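Dicer Related Helicase (Caenorhabditis elegans, PDB 6M6Q) probably hydrolyses ATP as an RNA helicase of the RIG-I-like receptor subfamily acting in RNA interference, this chain being its N-terminal domain ahead of the helicase core. Local coordinates at residues B[198-203]-B[266-271]; B[273-278]-B[287-292]. All coordinates share one frame; numbering follows the deposited sequence.

Contact 1: residues B[198-203]-B[266-271]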
loop_
_atom_site.group_PDB
_atom_site.type_symbol
_atom_site.label_atom_id
_atom_site.label_comp_id
_atom_site.label_asym_id
_atom_site.label_seq_id
_atom_site.Cartn_x
_atom_site.Cartn_y
_atom_site.Cartn_z
ATOM N N ILE B 198 -11.891 -18.542 -0.649
ATOM C CA ILE B 198 -13.143 -18.312 -1.427
ATOM C C ILE B 198 -12.837 -18.442 -2.936
ATOM O O ILE B 198 -13.685 -18.969 -3.672
ATOM C CB ILE B 198 -13.756 -16.944 -1.061
ATOM C CG1 ILE B 198 -13.888 -16.758 0.456
ATOM C CG2 ILE B 198 -15.090 -16.745 -1.763
ATOM C CD1 ILE B 198 -13.932 -15.308 0.897
ATOM N N ILE B 199 -11.637 -18.041 -3.369
ATOM C CA ILE B 199 -11.183 -18.169 -4.785
ATOM C C ILE B 199 -11.020 -19.670 -5.106
ATOM O O ILE B 199 -11.472 -20.093 -6.183
ATOM C CB ILE B 199 -9.890 -17.359 -5.035
ATOM C CG1 ILE B 199 -10.044 -15.902 -4.590
ATOM C CG2 ILE B 199 -9.468 -17.454 -6.492
ATOM C CD1 ILE B 199 -8.739 -15.171 -4.357
ATOM N N MET B 200 -10.437 -20.453 -4.189
ATOM C CA MET B 200 -10.171 -21.906 -4.393
ATOM C C MET B 200 -11.516 -22.647 -4.522
ATOM O O MET B 200 -11.633 -23.499 -5.433
ATOM C CB MET B 200 -9.338 -22.482 -3.236
ATOM C CG MET B 200 -8.981 -23.971 -3.366
ATOM S SD MET B 200 -7.425 -24.278 -4.239
ATOM C CE MET B 200 -7.987 -24.167 -5.934
ATOM N N LYS B 201 -12.513 -22.273 -3.708
ATOM C CA LYS B 201 -13.867 -22.904 -3.681
ATOM C C LYS B 201 -14.571 -22.686 -5.030
ATOM O O LYS B 201 -15.134 -23.670 -5.561
ATOM C CB LYS B 201 -14.695 -22.338 -2.521
ATOM C CG LYS B 201 -16.164 -22.759 -2.486
ATOM C CD LYS B 201 -16.907 -22.373 -1.190
ATOM C CE LYS B 201 -17.008 -20.872 -0.944
ATOM N NZ LYS B 201 -17.812 -20.169 -1.982
ATOM N N HIS B 202 -14.545 -21.458 -5.563
ATOM C CA HIS B 202 -15.279 -21.069 -6.798
ATOM C C HIS B 202 -14.588 -21.653 -8.031
ATOM O O HIS B 202 -15.313 -22.015 -8.987
ATOM C CB HIS B 202 -15.436 -19.550 -6.905
ATOM C CG HIS B 202 -16.505 -19.000 -6.021
ATOM N ND1 HIS B 202 -16.239 -18.065 -5.038
ATOM C CD2 HIS B 202 -17.830 -19.258 -5.944
ATOM C CE1 HIS B 202 -17.359 -17.756 -4.412
ATOM N NE2 HIS B 202 -18.346 -18.464 -4.953
ATOM N N LEU B 203 -13.254 -21.747 -8.021
ATOM C CA LEU B 203 -12.488 -22.314 -9.163
ATOM C C LEU B 203 -12.745 -23.823 -9.223
ATOM O O LEU B 203 -12.790 -24.373 -10.338
ATOM C CB LEU B 203 -10.990 -22.008 -9.020
ATOM C CG LEU B 203 -10.564 -20.568 -9.331
ATOM C CD1 LEU B 203 -9.105 -20.361 -8.951
ATOM C CD2 LEU B 203 -10.790 -20.199 -10.807
ATOM N N LEU B 266 -1.029 -16.277 -1.381
ATOM C CA LEU B 266 0.102 -15.847 -2.240
ATOM C C LEU B 266 0.586 -17.032 -3.086
ATOM O O LEU B 266 0.922 -16.807 -4.288
ATOM C CB LEU B 266 1.226 -15.279 -1.365
ATOM C CG LEU B 266 0.866 -14.008 -0.595
ATOM C CD1 LEU B 266 2.095 -13.409 0.050
ATOM C CD2 LEU B 266 0.180 -12.989 -1.490
ATOM N N THR B 267 0.559 -18.243 -2.519
ATOM C CA THR B 267 1.064 -19.467 -3.177
ATOM C C THR B 267 0.158 -19.820 -4.353
ATOM O O THR B 267 0.686 -20.358 -5.327
ATOM C CB THR B 267 1.230 -20.601 -2.165
ATOM O OG1 THR B 267 2.161 -20.134 -1.190
ATOM C CG2 THR B 267 1.752 -21.881 -2.771
ATOM N N MET B 268 -1.115 -19.413 -4.319
ATOM C CA MET B 268 -2.063 -19.590 -5.462
ATOM C C MET B 268 -1.619 -18.726 -6.651
ATOM O O MET B 268 -1.558 -19.259 -7.768
ATOM C CB MET B 268 -3.498 -19.212 -5.097
ATOM C CG MET B 268 -4.200 -20.241 -4.285
ATOM S SD MET B 268 -5.883 -19.723 -3.955
ATOM C CE MET B 268 -6.739 -20.451 -5.341
ATOM N N PHE B 269 -1.332 -17.445 -6.433
ATOM C CA PHE B 269 -0.862 -16.505 -7.486
ATOM C C PHE B 269 0.524 -16.932 -7.980
ATOM O O PHE B 269 0.776 -16.796 -9.170
ATOM C CB PHE B 269 -0.867 -15.067 -6.969
ATOM C CG PHE B 269 -2.246 -14.472 -6.891
ATOM C CD1 PHE B 269 -3.032 -14.663 -5.766
ATOM C CD2 PHE B 269 -2.786 -13.787 -7.970
ATOM C CE1 PHE B 269 -4.315 -14.146 -5.701
ATOM C CE2 PHE B 269 -4.074 -13.285 -7.912
ATOM C CZ PHE B 269 -4.835 -13.455 -6.774
ATOM N N LEU B 270 1.353 -17.489 -7.089
ATOM C CA LEU B 270 2.690 -18.041 -7.423
ATOM C C LEU B 270 2.511 -19.195 -8.404
ATOM O O LEU B 270 3.217 -19.217 -9.397
ATOM C CB LEU B 270 3.393 -18.502 -6.139
ATOM C CG LEU B 270 4.878 -18.857 -6.251
ATOM C CD1 LEU B 270 5.721 -17.614 -6.359
ATOM C CD2 LEU B 270 5.349 -19.665 -5.056
ATOM N N ALA B 271 1.551 -20.078 -8.146
ATOM C CA ALA B 271 1.361 -21.367 -8.853
ATOM C C ALA B 271 0.832 -21.132 -10.272
ATOM O O ALA B 271 0.964 -22.038 -11.074
ATOM C CB ALA B 271 0.419 -22.241 -8.069
#

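Contact 2: residues B[273-278]-B[287-292]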
loop_
_atom_site.group_PDB
_atom_site.type_symbol
_atom_site.label_atom_id
_atom_site.label_comp_id
_atom_site.label_asym_id
_atom_site.label_seq_id
_atom_site.Cartn_x
_atom_site.Cartn_y
_atom_site.Cartn_z
ATOM N N ILE B 273 1.742 -19.719 -12.897
ATOM C CA ILE B 273 2.728 -19.821 -14.008
ATOM C C ILE B 273 2.718 -21.253 -14.574
ATOM O O ILE B 273 3.118 -21.422 -15.732
ATOM C CB ILE B 273 4.133 -19.366 -13.541
ATOM C CG1 ILE B 273 5.005 -18.942 -14.727
ATOM C CG2 ILE B 273 4.810 -20.432 -12.685
ATOM C CD1 ILE B 273 4.469 -17.739 -15.479
ATOM N N GLY B 274 2.214 -22.228 -13.817
ATOM C CA GLY B 274 2.232 -23.658 -14.201
ATOM C C GLY B 274 1.104 -24.008 -15.159
ATOM O O GLY B 274 1.213 -25.057 -15.852
ATOM N N PHE B 275 0.055 -23.184 -15.197
ATOM C CA PHE B 275 -1.134 -23.370 -16.075
ATOM C C PHE B 275 -0.693 -23.510 -17.549
ATOM O O PHE B 275 0.194 -22.776 -17.994
ATOM C CB PHE B 275 -2.112 -22.198 -15.937
ATOM C CG PHE B 275 -2.692 -21.956 -14.563
ATOM C CD1 PHE B 275 -2.470 -22.832 -13.502
ATOM C CD2 PHE B 275 -3.460 -20.823 -14.332
ATOM C CE1 PHE B 275 -3.008 -22.574 -12.251
ATOM C CE2 PHE B 275 -4.017 -20.579 -13.088
ATOM C CZ PHE B 275 -3.791 -21.451 -12.050
ATOM N N LYS B 276 -1.275 -24.467 -18.267
ATOM C CA LYS B 276 -0.974 -24.745 -19.698
ATOM C C LYS B 276 -2.045 -24.064 -20.532
ATOM O O LYS B 276 -3.226 -24.424 -20.346
ATOM C CB LYS B 276 -0.970 -26.254 -19.977
ATOM C CG LYS B 276 0.171 -27.045 -19.337
ATOM C CD LYS B 276 -0.031 -28.556 -19.348
ATOM C CE LYS B 276 0.754 -29.280 -18.268
ATOM N NZ LYS B 276 0.175 -29.050 -16.917
ATOM N N SER B 277 -1.675 -23.095 -21.373
ATOM C CA SER B 277 -2.649 -22.344 -22.206
ATOM C C SER B 277 -2.141 -22.169 -23.646
ATOM O O SER B 277 -2.810 -21.426 -24.406
ATOM C CB SER B 277 -3.035 -21.016 -21.559
ATOM O OG SER B 277 -2.087 -19.988 -21.837
ATOM N N ASN B 278 -1.141 -22.959 -24.066
ATOM C CA ASN B 278 -0.542 -22.863 -25.429
ATOM C C ASN B 278 -1.574 -23.331 -26.476
ATOM O O ASN B 278 -1.789 -22.576 -27.457
ATOM C CB ASN B 278 0.791 -23.609 -25.524
ATOM C CG ASN B 278 1.935 -22.838 -24.894
ATOM O OD1 ASN B 278 1.711 -21.912 -24.119
ATOM N ND2 ASN B 278 3.165 -23.203 -25.229
ATOM N N GLU B 287 -7.020 -17.323 -22.127
ATOM C CA GLU B 287 -7.153 -16.441 -20.937
ATOM C C GLU B 287 -8.367 -16.867 -20.092
ATOM O O GLU B 287 -8.777 -16.077 -19.228
ATOM C CB GLU B 287 -7.278 -14.980 -21.370
ATOM C CG GLU B 287 -6.089 -14.465 -22.157
ATOM C CD GLU B 287 -6.195 -13.012 -22.599
ATOM O OE1 GLU B 287 -7.298 -12.599 -23.025
ATOM O OE2 GLU B 287 -5.167 -12.292 -22.521
ATOM N N GLU B 288 -8.856 -18.104 -20.273
ATOM C CA GLU B 288 -10.014 -18.688 -19.535
ATOM C C GLU B 288 -9.696 -18.721 -18.042
ATOM O O GLU B 288 -10.633 -18.486 -17.241
ATOM C CB GLU B 288 -10.307 -20.107 -20.025
ATOM C CG GLU B 288 -11.781 -20.445 -20.093
ATOM C CD GLU B 288 -12.128 -21.563 -21.069
ATOM O OE1 GLU B 288 -11.784 -22.737 -20.784
ATOM O OE2 GLU B 288 -12.731 -21.258 -22.117
ATOM N N TRP B 289 -8.430 -19.012 -17.686
ATOM C CA TRP B 289 -7.969 -19.098 -16.277
ATOM C C TRP B 289 -8.078 -17.725 -15.606
ATOM O O TRP B 289 -8.517 -17.679 -14.425
ATOM C CB TRP B 289 -6.557 -19.683 -16.172
ATOM C CG TRP B 289 -5.447 -18.844 -16.720
ATOM C CD1 TRP B 289 -4.801 -19.033 -17.905
ATOM C CD2 TRP B 289 -4.733 -17.792 -16.043
ATOM N NE1 TRP B 289 -3.760 -18.153 -18.030
ATOM C CE2 TRP B 289 -3.702 -17.370 -16.910
ATOM C CE3 TRP B 289 -4.867 -17.154 -14.804
ATOM C CZ2 TRP B 289 -2.828 -16.337 -16.579
ATOM C CZ3 TRP B 289 -4.000 -16.136 -14.478
ATOM C CH2 TRP B 289 -3.001 -15.729 -15.359
ATOM N N TYR B 290 -7.722 -16.654 -16.328
ATOM C CA TYR B 290 -7.730 -15.259 -15.820
ATOM C C TYR B 290 -9.174 -14.824 -15.565
ATOM O O TYR B 290 -9.452 -14.313 -14.470
ATOM C CB TYR B 290 -6.987 -14.314 -16.771
ATOM C CG TYR B 290 -7.148 -12.855 -16.423
ATOM C CD1 TYR B 290 -7.999 -12.032 -17.151
ATOM C CD2 TYR B 290 -6.587 -12.340 -15.271
ATOM C CE1 TYR B 290 -8.206 -10.711 -16.796
ATOM C CE2 TYR B 290 -6.781 -11.019 -14.902
ATOM C CZ TYR B 290 -7.591 -10.199 -15.670
ATOM O OH TYR B 290 -7.792 -8.896 -15.310
ATOM N N TYR B 291 -10.073 -15.039 -16.529
ATOM C CA TYR B 291 -11.506 -14.665 -16.414
ATOM C C TYR B 291 -12.173 -15.592 -15.388
ATOM O O TYR B 291 -13.101 -15.144 -14.715
ATOM C CB TYR B 291 -12.180 -14.653 -17.795
ATOM C CG TYR B 291 -11.624 -13.613 -18.737
ATOM C CD1 TYR B 291 -11.515 -12.287 -18.347
ATOM C CD2 TYR B 291 -11.163 -13.949 -20.004
ATOM C CE1 TYR B 291 -10.963 -11.325 -19.181
ATOM C CE2 TYR B 291 -10.605 -12.999 -20.851
ATOM C CZ TYR B 291 -10.502 -11.681 -20.435
ATOM O OH TYR B 291 -9.970 -10.726 -21.256
ATOM N N GLY B 292 -11.670 -16.820 -15.235
ATOM C CA GLY B 292 -12.102 -17.775 -14.190
ATOM C C GLY B 292 -11.795 -17.270 -12.785
ATOM O O GLY B 292 -12.616 -17.497 -11.878
#

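Contact 1: residues B[198-203]-B[266-271]
Met-268 reaches from helix 262-271 to Met-200 on helix 196-204, and its terminal methyl does almost all the touching. The axes of the two short helical segments come within 11.7 Å, their N-to-C directions at 50°, so a long side chain is needed to span the gap. Met-268 supplies it: CG lies anti to the carbonyl carbon (chi1 -77°), the chain stays extended through CG, and the bend comes only at the sulfur.

The tight part gathers round Met-268 CE. It sits against the backbone of the facing helix, 3.8 Å from Met-200 CA, and is 3.9 Å from Met-200 CB. Met-200 bends at chi2 and chi3, which brings its own sulfur and methyl back to the same spot; its SD is 4.0 Å from Met-268 CE. Ile-199 and Leu-203, one turn apart, approach the same methyl more loosely from the side of helix 196-204, with Ile-199 CG2 4.2 Å and Leu-203 CD1 4.3 Å from Met-268 CE. Phe-269 turns its ring to Phe-293 of helix 288-295, which also meets Ile-199 and Leu-203.

The solvent side belongs to the far flank of helix 196-204. There Lys-201 is exposed, and His-202 makes a weak hydrogen bond from ND1 to the carbonyl oxygen of Ile-198, one turn back; neither side chain meets the 266-271 segment.

No hydrogen bond or salt bridge crosses between the segments. This is an apolar helix-to-helix contact in an all-helical domain, bridged here chiefly by the Met-268 side chain and resting on van der Waals contact and the hydrophobic effect.

Contact 2: residues B[273-278]-B[287-292]
Phe-275 drives the edge of its ring into one face of the Trp-289 indole, an edge-to-face (T-shaped) aromatic pair. The Phe-275 ring and the five-membered ring of Trp-289 have centroids 5.3 Å apart and planes at 75°. At the edge, Phe-275 CD2 lies 3.7 Å from Trp-289 CG, while CE2 sits 3.9 Å from Trp-289 CE3, over the benzo part. With chi1 at 68°, Trp-289 CG falls between the backbone N and the carbonyl carbon, and its indole is turned broadside to the phenyl edge.

Apolar contact adds to the pair: Trp-289 CB is 3.8 Å from Phe-275 CD2, and Tyr-290 CB covers part of the opposite indole face. Glu-212 of helix 210-221 touches both Phe-275 and Trp-289. An alanine in place of Trp-289 would probably leave the Phe-275 edge without its aromatic face and open a gap between loop and helix.

One polar link leads outward: the Phe-275 carbonyl oxygen accepts a hydrogen bond from Thr-163 OG1 of helix 162-171.

Taken together, this is a buried T-shaped aromatic pair that joins the loop after helix 262-271 to the first turn of helix 288-295, the helix it leads into, within an all-helical domain.

In the fold
The two contacts follow one another along the chain: contact 1 ends on helix 262-271, and the loop leaving that helix supplies the first segment of contact 2. Their centres lie about 13 Å apart and they touch directly, Leu-203 CD2 packing 3.4 Å from Gly-292 O. Helix 288-295 thus bridges them, with Trp-289 in contact 2 and Phe-293 beside contact 1. Leu-216 of helix 210-221 touches Met-200, Leu-203 and Phe-275, giving both contacts a common wall. Contact 1 is the more central, about 10 Å from the chain centre against about 19 Å for contact 2, measured from the contact centres.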